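Local coordinates for protein acidocalcisomal pyrophosphatase (Trypanosoma brucei brucei, PDB 5C5V) that probably hydrolyses inorganic pyrophosphate to orthophosphate, using magnesium ions as cofactor, and carries an EF-hand region beside its pyrophosphatase domain, at residues A[325-328]-A[329-333]; A[47-50]-A[51-55]; A[82-85]-A[86-90]; A[62-65]-A[66-69]. One frame throughout, in Å; residues are numbered along the deposited sequence.

Interaction 1: residues A[325-328]-A[329-333]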
loop_
_atom_site.group_PDB
_atom_site.type_symbol
_atom_site.label_atom_id
_atom_site.label_comp_id
_atom_site.label_asym_id
_atom_site.label_seq_id
_atom_site.Cartn_x
_atom_site.Cartn_y
_atom_site.Cartn_z
ATOM N N GLU A 325 30.730 -1.890 10.903
ATOM C CA GLU A 325 32.168 -1.688 10.849
ATOM C C GLU A 325 32.528 -0.222 10.596
ATOM O O GLU A 325 33.490 0.276 11.164
ATOM C CB GLU A 325 32.784 -2.591 9.786
ATOM C CG GLU A 325 32.672 -4.065 10.136
ATOM C CD GLU A 325 33.191 -4.979 9.037
ATOM O OE1 GLU A 325 33.666 -4.476 7.981
ATOM O OE2 GLU A 325 33.084 -6.211 9.213
ATOM N N SER A 326 31.751 0.489 9.785
ATOM C CA SER A 326 32.047 1.909 9.597
ATOM C C SER A 326 31.669 2.735 10.832
ATOM O O SER A 326 32.117 3.865 10.985
ATOM C CB SER A 326 31.332 2.473 8.368
ATOM O OG SER A 326 29.949 2.610 8.629
ATOM N N HIS A 327 30.804 2.182 11.677
ATOM C CA HIS A 327 30.447 2.799 12.948
ATOM C C HIS A 327 31.645 2.706 13.887
ATOM O O HIS A 327 31.985 3.660 14.578
ATOM C CB HIS A 327 29.223 2.101 13.545
ATOM C CG HIS A 327 28.547 2.865 14.641
ATOM N ND1 HIS A 327 28.241 4.205 14.537
ATOM C CD2 HIS A 327 28.053 2.461 15.836
ATOM C CE1 HIS A 327 27.616 4.602 15.632
ATOM N NE2 HIS A 327 27.488 3.561 16.436
ATOM N N ASN A 328 32.292 1.545 13.880
ATOM C CA ASN A 328 33.518 1.339 14.638
ATOM C C ASN A 328 34.610 2.297 14.202
ATOM O O ASN A 328 35.291 2.895 15.037
ATOM C CB ASN A 328 34.008 -0.096 14.485
ATOM C CG ASN A 328 33.096 -1.081 15.145
ATOM O OD1 ASN A 328 32.388 -0.735 16.078
ATOM N ND2 ASN A 328 33.098 -2.309 14.674
ATOM N N MET A 329 34.766 2.435 12.888
ATOM C CA MET A 329 35.757 3.338 12.313
ATOM C C MET A 329 35.453 4.772 12.734
ATOM O O MET A 329 36.365 5.550 13.031
ATOM C CB MET A 329 35.775 3.238 10.782
ATOM C CG MET A 329 36.162 1.881 10.210
ATOM S SD MET A 329 35.688 1.696 8.450
ATOM C CE MET A 329 36.068 -0.032 8.209
ATOM N N TRP A 330 34.164 5.113 12.742
ATOM C CA TRP A 330 33.731 6.431 13.187
ATOM C C TRP A 330 34.033 6.619 14.682
ATOM O O TRP A 330 34.413 7.699 15.093
ATOM C CB TRP A 330 32.236 6.653 12.912
ATOM C CG TRP A 330 31.683 7.882 13.620
ATOM C CD1 TRP A 330 31.740 9.178 13.190
ATOM C CD2 TRP A 330 31.025 7.916 14.892
ATOM N NE1 TRP A 330 31.149 10.013 14.112
ATOM C CE2 TRP A 330 30.699 9.265 15.163
ATOM C CE3 TRP A 330 30.658 6.938 15.818
ATOM C CZ2 TRP A 330 30.021 9.658 16.320
ATOM C CZ3 TRP A 330 29.988 7.340 16.977
ATOM C CH2 TRP A 330 29.678 8.684 17.209
ATOM N N HIS A 331 33.862 5.567 15.482
ATOM C CA HIS A 331 34.197 5.623 16.907
ATOM C C HIS A 331 35.681 5.909 17.051
ATOM O O HIS A 331 36.084 6.715 17.889
ATOM C CB HIS A 331 33.853 4.315 17.637
ATOM C CG HIS A 331 32.430 4.229 18.109
ATOM N ND1 HIS A 331 31.961 4.915 19.207
ATOM C CD2 HIS A 331 31.379 3.520 17.634
ATOM C CE1 HIS A 331 30.678 4.648 19.381
ATOM N NE2 HIS A 331 30.303 3.798 18.446
ATOM N N ASN A 332 36.497 5.248 16.233
ATOM C CA ASN A 332 37.944 5.451 16.294
ATOM C C ASN A 332 38.316 6.866 15.876
ATOM O O ASN A 332 39.236 7.476 16.434
ATOM C CB ASN A 332 38.688 4.432 15.423
ATOM C CG ASN A 332 40.202 4.503 15.604
ATOM O OD1 ASN A 332 40.913 5.061 14.767
ATOM N ND2 ASN A 332 40.694 3.939 16.696
ATOM N N LEU A 333 37.600 7.389 14.892
ATOM C CA LEU A 333 37.886 8.721 14.399
ATOM C C LEU A 333 37.568 9.790 15.446
ATOM O O LEU A 333 38.420 10.623 15.778
ATOM C CB LEU A 333 37.104 8.990 13.114
ATOM C CG LEU A 333 37.198 10.415 12.571
ATOM C CD1 LEU A 333 38.494 10.614 11.809
ATOM C CD2 LEU A 333 36.001 10.745 11.696
#
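H327, W330 and H331 form an aromatic cluster on helix 316-336, the long C-terminal helix of the pyrophosphatase fold. The two histidines make a T-shaped pair: the edge of H331 is turned to the face of H327, with planes at 73° and centroids 4.7 Å apart. NE2 of H331 sits over the H327 ring, off-centre toward the rim. W330 lies alongside H327 and points the same way; these planes are almost parallel (6°) but slid apart, so overlap is slight and contact is made by CE1 of H327 and CE3 of W330 at 3.8 Å. CG is anti to the backbone N in both residues (chi1 -164° in H327), which sends the two rings out alongside each other. Polar anchors limit their rotation: H327 ND1 bonds Q203 O, and W330 NE1 bonds H130 ND1. H331 meets the ring of F87 of the second subunit.

M329 packs its extended chain back along the backbone of the preceding turn, SD 3.8 Å from CA of S326 and CE 3.9 Å from O of E325.

Backbone hydrogen bonds of the i to i+4 kind join E325 to M329, S326 to W330, H327 to H331 and N328 to N332. O of H327 receives N of H331 at 2.8 Å, and CD2 of the H331 ring lies 3.1 Å from that same oxygen.

Interaction 2: residues A[47-50]-A[51-55]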
loop_
_atom_site.group_PDB
_atom_site.type_symbol
_atom_site.label_atom_id
_atom_site.label_comp_id
_atom_site.label_asym_id
_atom_site.label_seq_id
_atom_site.Cartn_x
_atom_site.Cartn_y
_atom_site.Cartn_z
ATOM N N ALA A 47 2.639 25.026 57.690
ATOM C CA ALA A 47 3.037 26.238 56.988
ATOM C C ALA A 47 2.686 26.176 55.499
ATOM O O ALA A 47 2.507 27.210 54.858
ATOM C CB ALA A 47 4.542 26.486 57.164
ATOM N N MET A 48 2.604 24.970 54.943
ATOM C CA MET A 48 2.342 24.826 53.514
ATOM C C MET A 48 0.862 24.960 53.131
ATOM O O MET A 48 0.518 25.777 52.281
ATOM C CB MET A 48 2.893 23.483 53.032
ATOM C CG MET A 48 2.408 23.047 51.667
ATOM S SD MET A 48 3.340 21.614 51.120
ATOM C CE MET A 48 3.000 20.434 52.414
ATOM N N LYS A 49 -0.011 24.169 53.748
ATOM C CA LYS A 49 -1.439 24.260 53.452
ATOM C C LYS A 49 -2.010 25.632 53.836
ATOM O O LYS A 49 -2.933 26.143 53.192
ATOM C CB LYS A 49 -2.230 23.152 54.153
ATOM C CG LYS A 49 -3.708 23.131 53.720
ATOM C CD LYS A 49 -4.506 22.046 54.418
ATOM C CE LYS A 49 -4.458 20.745 53.630
ATOM N NZ LYS A 49 -5.338 19.707 54.244
ATOM N N ALA A 50 -1.494 26.213 54.907
ATOM C CA ALA A 50 -1.941 27.541 55.290
ATOM C C ALA A 50 -1.541 28.538 54.200
ATOM O O ALA A 50 -2.318 29.423 53.851
ATOM C CB ALA A 50 -1.352 27.948 56.647
ATOM N N GLU A 51 -0.329 28.390 53.674
ATOM C CA GLU A 51 0.170 29.278 52.630
ATOM C C GLU A 51 -0.653 29.211 51.334
ATOM O O GLU A 51 -0.880 30.233 50.680
ATOM C CB GLU A 51 1.642 28.969 52.324
ATOM C CG GLU A 51 2.645 29.545 53.318
ATOM C CD GLU A 51 4.077 29.123 53.013
ATOM O OE1 GLU A 51 4.322 28.674 51.875
ATOM O OE2 GLU A 51 4.964 29.240 53.895
ATOM N N ILE A 52 -1.088 28.012 50.954
ATOM C CA ILE A 52 -1.809 27.847 49.706
ATOM C C ILE A 52 -3.254 28.317 49.872
ATOM O O ILE A 52 -3.808 28.939 48.976
ATOM C CB ILE A 52 -1.754 26.384 49.196
ATOM C CG1 ILE A 52 -0.335 26.051 48.720
ATOM C CG2 ILE A 52 -2.725 26.176 48.038
ATOM C CD1 ILE A 52 -0.047 24.582 48.610
ATOM N N ASN A 53 -3.864 28.047 51.021
ATOM C CA ASN A 53 -5.194 28.586 51.291
ATOM C C ASN A 53 -5.248 30.117 51.226
ATOM O O ASN A 53 -6.248 30.695 50.778
ATOM C CB ASN A 53 -5.682 28.155 52.678
ATOM C CG ASN A 53 -6.004 26.680 52.762
ATOM O OD1 ASN A 53 -6.252 26.023 51.745
ATOM N ND2 ASN A 53 -6.032 26.152 53.996
ATOM N N ALA A 54 -4.168 30.764 51.665
ATOM C CA ALA A 54 -4.101 32.223 51.681
ATOM C C ALA A 54 -3.853 32.832 50.304
ATOM O O ALA A 54 -3.653 34.042 50.195
ATOM C CB ALA A 54 -3.027 32.680 52.635
ATOM N N ILE A 55 -3.849 32.006 49.262
ATOM C CA ILE A 55 -3.760 32.530 47.902
ATOM C C ILE A 55 -5.127 33.082 47.535
ATOM O O ILE A 55 -6.152 32.604 48.034
ATOM C CB ILE A 55 -3.327 31.465 46.877
ATOM C CG1 ILE A 55 -1.879 31.049 47.121
ATOM C CG2 ILE A 55 -3.456 31.997 45.463
ATOM C CD1 ILE A 55 -1.293 30.235 45.998
#
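M48 overlaps I52 one turn further along helix 43-53, its CG lying 4.2 Å from the CD1 methyl of I52. This helix precedes a short loop and helix 61-69, a helix-loop-helix arrangement consistent with the EF-hand character of this region. With CG1 anti to the carbonyl carbon (chi1 -70°), the branch ending in CD1 of I52 is laid back along the preceding turn, where CD1 also lies 3.9 Å from O of M48. Both side chains are buried, packed on W67 of helix 61-69; I52 also reaches C33 of helix 26-36, and M48 reaches L36 there.

A more polar pair follows on the next flank. The aliphatic CG of K49 is 3.8 Å from ND2 of N53, the two side chains running at a slant to one another. The ammonium of K49 is used elsewhere, in a salt bridge to E30 of helix 26-36. ND2 of N53 also comes to 3.2 Å from O of K49, but the angle is too poor for a hydrogen bond; that oxygen instead accepts N of N53 in a nearly straight bond (3.0 Å, 166° at the hydrogen).

Backbone bonds from I52 N to M48 O and A54 N to A50 O continue the helix to its end. A54 is the first residue to leave helical geometry, and beyond it N of I55 bonds O of I52 at 3.1 Å.

Interaction 3: residues A[82-85]-A[86-90]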
loop_
_atom_site.group_PDB
_atom_site.type_symbol
_atom_site.label_atom_id
_atom_site.label_comp_id
_atom_site.label_asym_id
_atom_site.label_seq_id
_atom_site.Cartn_x
_atom_site.Cartn_y
_atom_site.Cartn_z
ATOM N N MET A 82 10.979 13.541 45.945
ATOM C CA MET A 82 9.844 12.672 45.653
ATOM C C MET A 82 9.160 13.102 44.359
ATOM O O MET A 82 8.932 12.287 43.475
ATOM C CB MET A 82 8.839 12.672 46.808
ATOM C CG MET A 82 7.526 11.966 46.457
ATOM S SD MET A 82 6.192 12.257 47.642
ATOM C CE MET A 82 6.182 14.046 47.763
ATOM N N VAL A 83 8.868 14.393 44.255
ATOM C CA VAL A 83 8.236 14.965 43.075
ATOM C C VAL A 83 9.015 14.608 41.822
ATOM O O VAL A 83 8.440 14.162 40.817
ATOM C CB VAL A 83 8.136 16.499 43.170
ATOM C CG1 VAL A 83 7.633 17.074 41.865
ATOM C CG2 VAL A 83 7.240 16.907 44.324
ATOM N N SER A 84 10.331 14.783 41.893
ATOM C CA SER A 84 11.196 14.547 40.746
ATOM C C SER A 84 11.157 13.092 40.305
ATOM O O SER A 84 11.155 12.802 39.118
ATOM C CB SER A 84 12.635 14.959 41.071
ATOM O OG SER A 84 13.404 15.061 39.884
ATOM N N ALA A 85 11.114 12.178 41.264
ATOM C CA ALA A 85 11.054 10.754 40.949
ATOM C C ALA A 85 9.753 10.386 40.220
ATOM O O ALA A 85 9.746 9.552 39.310
ATOM C CB ALA A 85 11.191 9.933 42.219
ATOM N N ASP A 86 8.655 11.011 40.634
ATOM C CA ASP A 86 7.343 10.680 40.112
ATOM C C ASP A 86 7.010 11.409 38.809
ATOM O O ASP A 86 6.302 10.876 37.971
ATOM C CB ASP A 86 6.276 10.988 41.163
ATOM C CG ASP A 86 6.265 9.984 42.285
ATOM O OD1 ASP A 86 6.702 8.838 42.044
ATOM O OD2 ASP A 86 5.804 10.324 43.396
ATOM N N PHE A 87 7.538 12.614 38.631
ATOM C CA PHE A 87 7.070 13.471 37.558
ATOM C C PHE A 87 8.139 13.981 36.602
ATOM O O PHE A 87 7.828 14.704 35.660
ATOM C CB PHE A 87 6.307 14.659 38.148
ATOM C CG PHE A 87 4.941 14.300 38.646
ATOM C CD1 PHE A 87 3.876 14.187 37.755
ATOM C CD2 PHE A 87 4.714 14.060 39.993
ATOM C CE1 PHE A 87 2.619 13.843 38.199
ATOM C CE2 PHE A 87 3.455 13.719 40.448
ATOM C CZ PHE A 87 2.403 13.607 39.547
ATOM N N SER A 88 9.392 13.606 36.817
ATOM C CA SER A 88 10.424 13.949 35.842
ATOM C C SER A 88 10.441 12.892 34.743
ATOM O O SER A 88 10.048 11.748 34.964
ATOM C CB SER A 88 11.804 14.065 36.495
ATOM O OG SER A 88 12.243 12.805 36.957
ATOM N N MET A 89 10.901 13.270 33.558
ATOM C CA MET A 89 10.959 12.329 32.457
ATOM C C MET A 89 12.105 11.335 32.627
ATOM O O MET A 89 13.142 11.661 33.202
ATOM C CB MET A 89 11.106 13.082 31.137
ATOM C CG MET A 89 9.928 13.987 30.806
ATOM S SD MET A 89 8.387 13.073 30.491
ATOM C CE MET A 89 7.218 14.431 30.378
ATOM N N PRO A 90 11.916 10.110 32.108
ATOM C CA PRO A 90 12.961 9.077 32.069
ATOM C C PRO A 90 14.228 9.597 31.386
ATOM O O PRO A 90 15.327 9.393 31.903
ATOM C CB PRO A 90 12.311 7.938 31.264
ATOM C CG PRO A 90 11.157 8.568 30.533
ATOM C CD PRO A 90 10.679 9.676 31.429
HETATM O O HOH W 1 8.068 7.968 37.601
#
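M82 meets D86 across the last turns of helix 73-87, where the chain leaves its helix: CG of M82 is 3.9 Å from OD2 of D86, while M82 O accepts N of D86 at 3.1 Å. The carboxylate itself is engaged elsewhere, its OD2 bonding the hydroxyl of Y35 and forming a salt bridge to K338 of the second subunit.

Next comes V83, whose carbonyl oxygen is shared. It takes N of F87 at 2.8 Å and, more weakly, N of D86, and it also lies at the edge of the F87 phenyl ring, 3.8 Å from CD2. The ring is buried among helices 3-14 and 26-36 and residues of the second subunit.

S84 O receives the backbone N of S88 at 3.0 Å, with the donor well above the carbonyl plane. S88 is the first residue out of helical geometry, and its OG stands between the backbone N and the carbonyl carbon (chi1 67°); it also donates to the same S84 oxygen, though the modelled bond is so short that its length is doubtful.

A85 ends the segment. Its carbonyl oxygen accepts a hydrogen bond from a water at 2.9 Å, and that water also donates weakly to O of D86 at 3.4 Å.

Interaction 4: residues A[62-65]-A[66-69]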
loop_
_atom_site.group_PDB
_atom_site.type_symbol
_atom_site.label_atom_id
_atom_site.label_comp_id
_atom_site.label_asym_id
_atom_site.label_seq_id
_atom_site.Cartn_x
_atom_site.Cartn_y
_atom_site.Cartn_z
ATOM N N GLU A 62 -0.161 28.976 37.485
ATOM C CA GLU A 62 0.749 30.112 37.546
ATOM C C GLU A 62 0.901 30.616 38.978
ATOM O O GLU A 62 1.989 30.990 39.387
ATOM C CB GLU A 62 0.265 31.237 36.626
ATOM C CG GLU A 62 1.384 32.107 36.056
ATOM C CD GLU A 62 2.440 31.312 35.297
ATOM O OE1 GLU A 62 2.071 30.444 34.479
ATOM O OE2 GLU A 62 3.652 31.567 35.506
ATOM N N LYS A 63 -0.182 30.606 39.745
ATOM C CA LYS A 63 -0.097 31.014 41.139
ATOM C C LYS A 63 0.528 29.914 41.982
ATOM O O LYS A 63 1.260 30.187 42.921
ATOM C CB LYS A 63 -1.473 31.364 41.704
ATOM C CG LYS A 63 -2.256 32.406 40.921
ATOM C CD LYS A 63 -3.439 32.909 41.748
ATOM C CE LYS A 63 -4.609 33.389 40.892
ATOM N NZ LYS A 63 -5.755 33.773 41.790
ATOM N N PHE A 64 0.252 28.665 41.635
ATOM C CA PHE A 64 0.864 27.548 42.332
ATOM C C PHE A 64 2.378 27.590 42.161
ATOM O O PHE A 64 3.121 27.354 43.114
ATOM C CB PHE A 64 0.303 26.220 41.822
ATOM C CG PHE A 64 0.977 25.012 42.409
ATOM C CD1 PHE A 64 0.690 24.596 43.697
ATOM C CD2 PHE A 64 1.899 24.290 41.665
ATOM C CE1 PHE A 64 1.317 23.485 44.231
ATOM C CE2 PHE A 64 2.521 23.180 42.190
ATOM C CZ PHE A 64 2.230 22.778 43.478
ATOM N N TRP A 65 2.825 27.903 40.944
ATOM C CA TRP A 65 4.248 28.047 40.660
ATOM C C TRP A 65 4.851 29.157 41.514
ATOM O O TRP A 65 5.925 28.992 42.083
ATOM C CB TRP A 65 4.475 28.340 39.183
ATOM C CG TRP A 65 5.924 28.489 38.769
ATOM C CD1 TRP A 65 6.481 29.554 38.118
ATOM C CD2 TRP A 65 6.985 27.536 38.949
ATOM N NE1 TRP A 65 7.819 29.328 37.890
ATOM C CE2 TRP A 65 8.153 28.098 38.389
ATOM C CE3 TRP A 65 7.060 26.266 39.527
ATOM C CZ2 TRP A 65 9.376 27.433 38.388
ATOM C CZ3 TRP A 65 8.279 25.611 39.531
ATOM C CH2 TRP A 65 9.420 26.194 38.962
ATOM N N ALA A 66 4.149 30.286 41.599
ATOM C CA ALA A 66 4.596 31.422 42.389
ATOM C C ALA A 66 4.780 31.034 43.848
ATOM O O ALA A 66 5.791 31.380 44.468
ATOM C CB ALA A 66 3.609 32.576 42.269
ATOM N N TRP A 67 3.788 30.341 44.399
ATOM C CA TRP A 67 3.865 29.861 45.769
ATOM C C TRP A 67 5.074 28.952 45.959
ATOM O O TRP A 67 5.832 29.093 46.927
ATOM C CB TRP A 67 2.593 29.110 46.156
ATOM C CG TRP A 67 2.824 28.199 47.315
ATOM C CD1 TRP A 67 2.834 28.537 48.640
ATOM C CD2 TRP A 67 3.139 26.803 47.253
ATOM N NE1 TRP A 67 3.117 27.428 49.407
ATOM C CE2 TRP A 67 3.304 26.351 48.578
ATOM C CE3 TRP A 67 3.293 25.889 46.205
ATOM C CZ2 TRP A 67 3.611 25.022 48.881
ATOM C CZ3 TRP A 67 3.597 24.571 46.507
ATOM C CH2 TRP A 67 3.752 24.151 47.834
ATOM N N TRP A 68 5.253 28.024 45.029
ATOM C CA TRP A 68 6.347 27.075 45.109
ATOM C C TRP A 68 7.701 27.773 45.120
ATOM O O TRP A 68 8.561 27.467 45.950
ATOM C CB TRP A 68 6.287 26.097 43.949
ATOM C CG TRP A 68 7.507 25.253 43.827
ATOM C CD1 TRP A 68 8.574 25.464 43.006
ATOM C CD2 TRP A 68 7.788 24.055 44.551
ATOM N NE1 TRP A 68 9.500 24.470 43.168
ATOM C CE2 TRP A 68 9.045 23.590 44.113
ATOM C CE3 TRP A 68 7.099 23.327 45.524
ATOM C CZ2 TRP A 68 9.629 22.432 44.615
ATOM C CZ3 TRP A 68 7.674 22.178 46.020
ATOM C CH2 TRP A 68 8.929 21.740 45.567
ATOM N N CYS A 69 7.885 28.708 44.194
ATOM C CA CYS A 69 9.145 29.433 44.066
ATOM C C CYS A 69 9.431 30.355 45.251
ATOM O O CYS A 69 10.575 30.759 45.450
ATOM C CB CYS A 69 9.179 30.242 42.774
ATOM S SG CYS A 69 9.460 29.251 41.294
#
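The backbone of 62-65 passes into 66-69 as unbroken helix, E62, K63, F64 and W65 giving their carbonyl oxygens to N of A66, W67, W68 and C69, the W65 O to C69 N bond being 2.9 Å long. F64, W65, W67 and W68 carry most of the side-chain contact. W65 carries one group of contacts. The sulfur of C69 stands over its six-membered ring in a sulfur-aromatic contact, SG lying 3.6 Å from the centroid and 21° off the ring normal, nearest to CE2 and CZ2. SG is anti to the carbonyl carbon of C69, which turns it back over the indole. W68 approaches the far rim of the same indole: its CD1 is 3.5 Å from CZ3 of W65, and the W65 six-membered and W68 five-membered rings are close to parallel (17°) but displaced until they hardly overlap.

F64 and W67 form the second group. They lie side by side and point alike, the ring of F64 and the six-membered ring of W67 inclined at 34°, centroids 5.2 Å apart. CE1 of F64 meets CZ3 of W67 at 3.4 Å, a tight approach, and O of F64 lies in the plane of the indole at its edge, 3.4 Å from CE3.

These faces bind helix 61-69 into the N-terminal helical bundle. F64, W65 and W68 rest on M9 of helix 3-14, W68 also packs on C79 and F80 of helix 73-87, and W67 turns to helix 43-53.

How the interactions relate
Interactions 2, 3 and 4 belong to the N-terminal helical region, whereas interaction 1 lies in the pyrophosphatase part of the chain. Interactions 2 and 4 touch: W67 CZ2 is 3.6 Å from M48 CG, and W67 NE1 is 3.0 Å from E51 OE1, a probable but weak hydrogen bond. Interaction 3 comes within about 5 Å of interaction 4 at nearest atoms. Interactions 1 and 3 have centres 36 Å apart within one chain, yet F87 and H331 of different subunits meet, so the two surfaces join across the subunit interface. Of the four, only interaction 1 approaches the active site: the S326 side chain is about 9 Å from that of magnesium-binding D219 and about 13 Å from the bound imidodiphosphate.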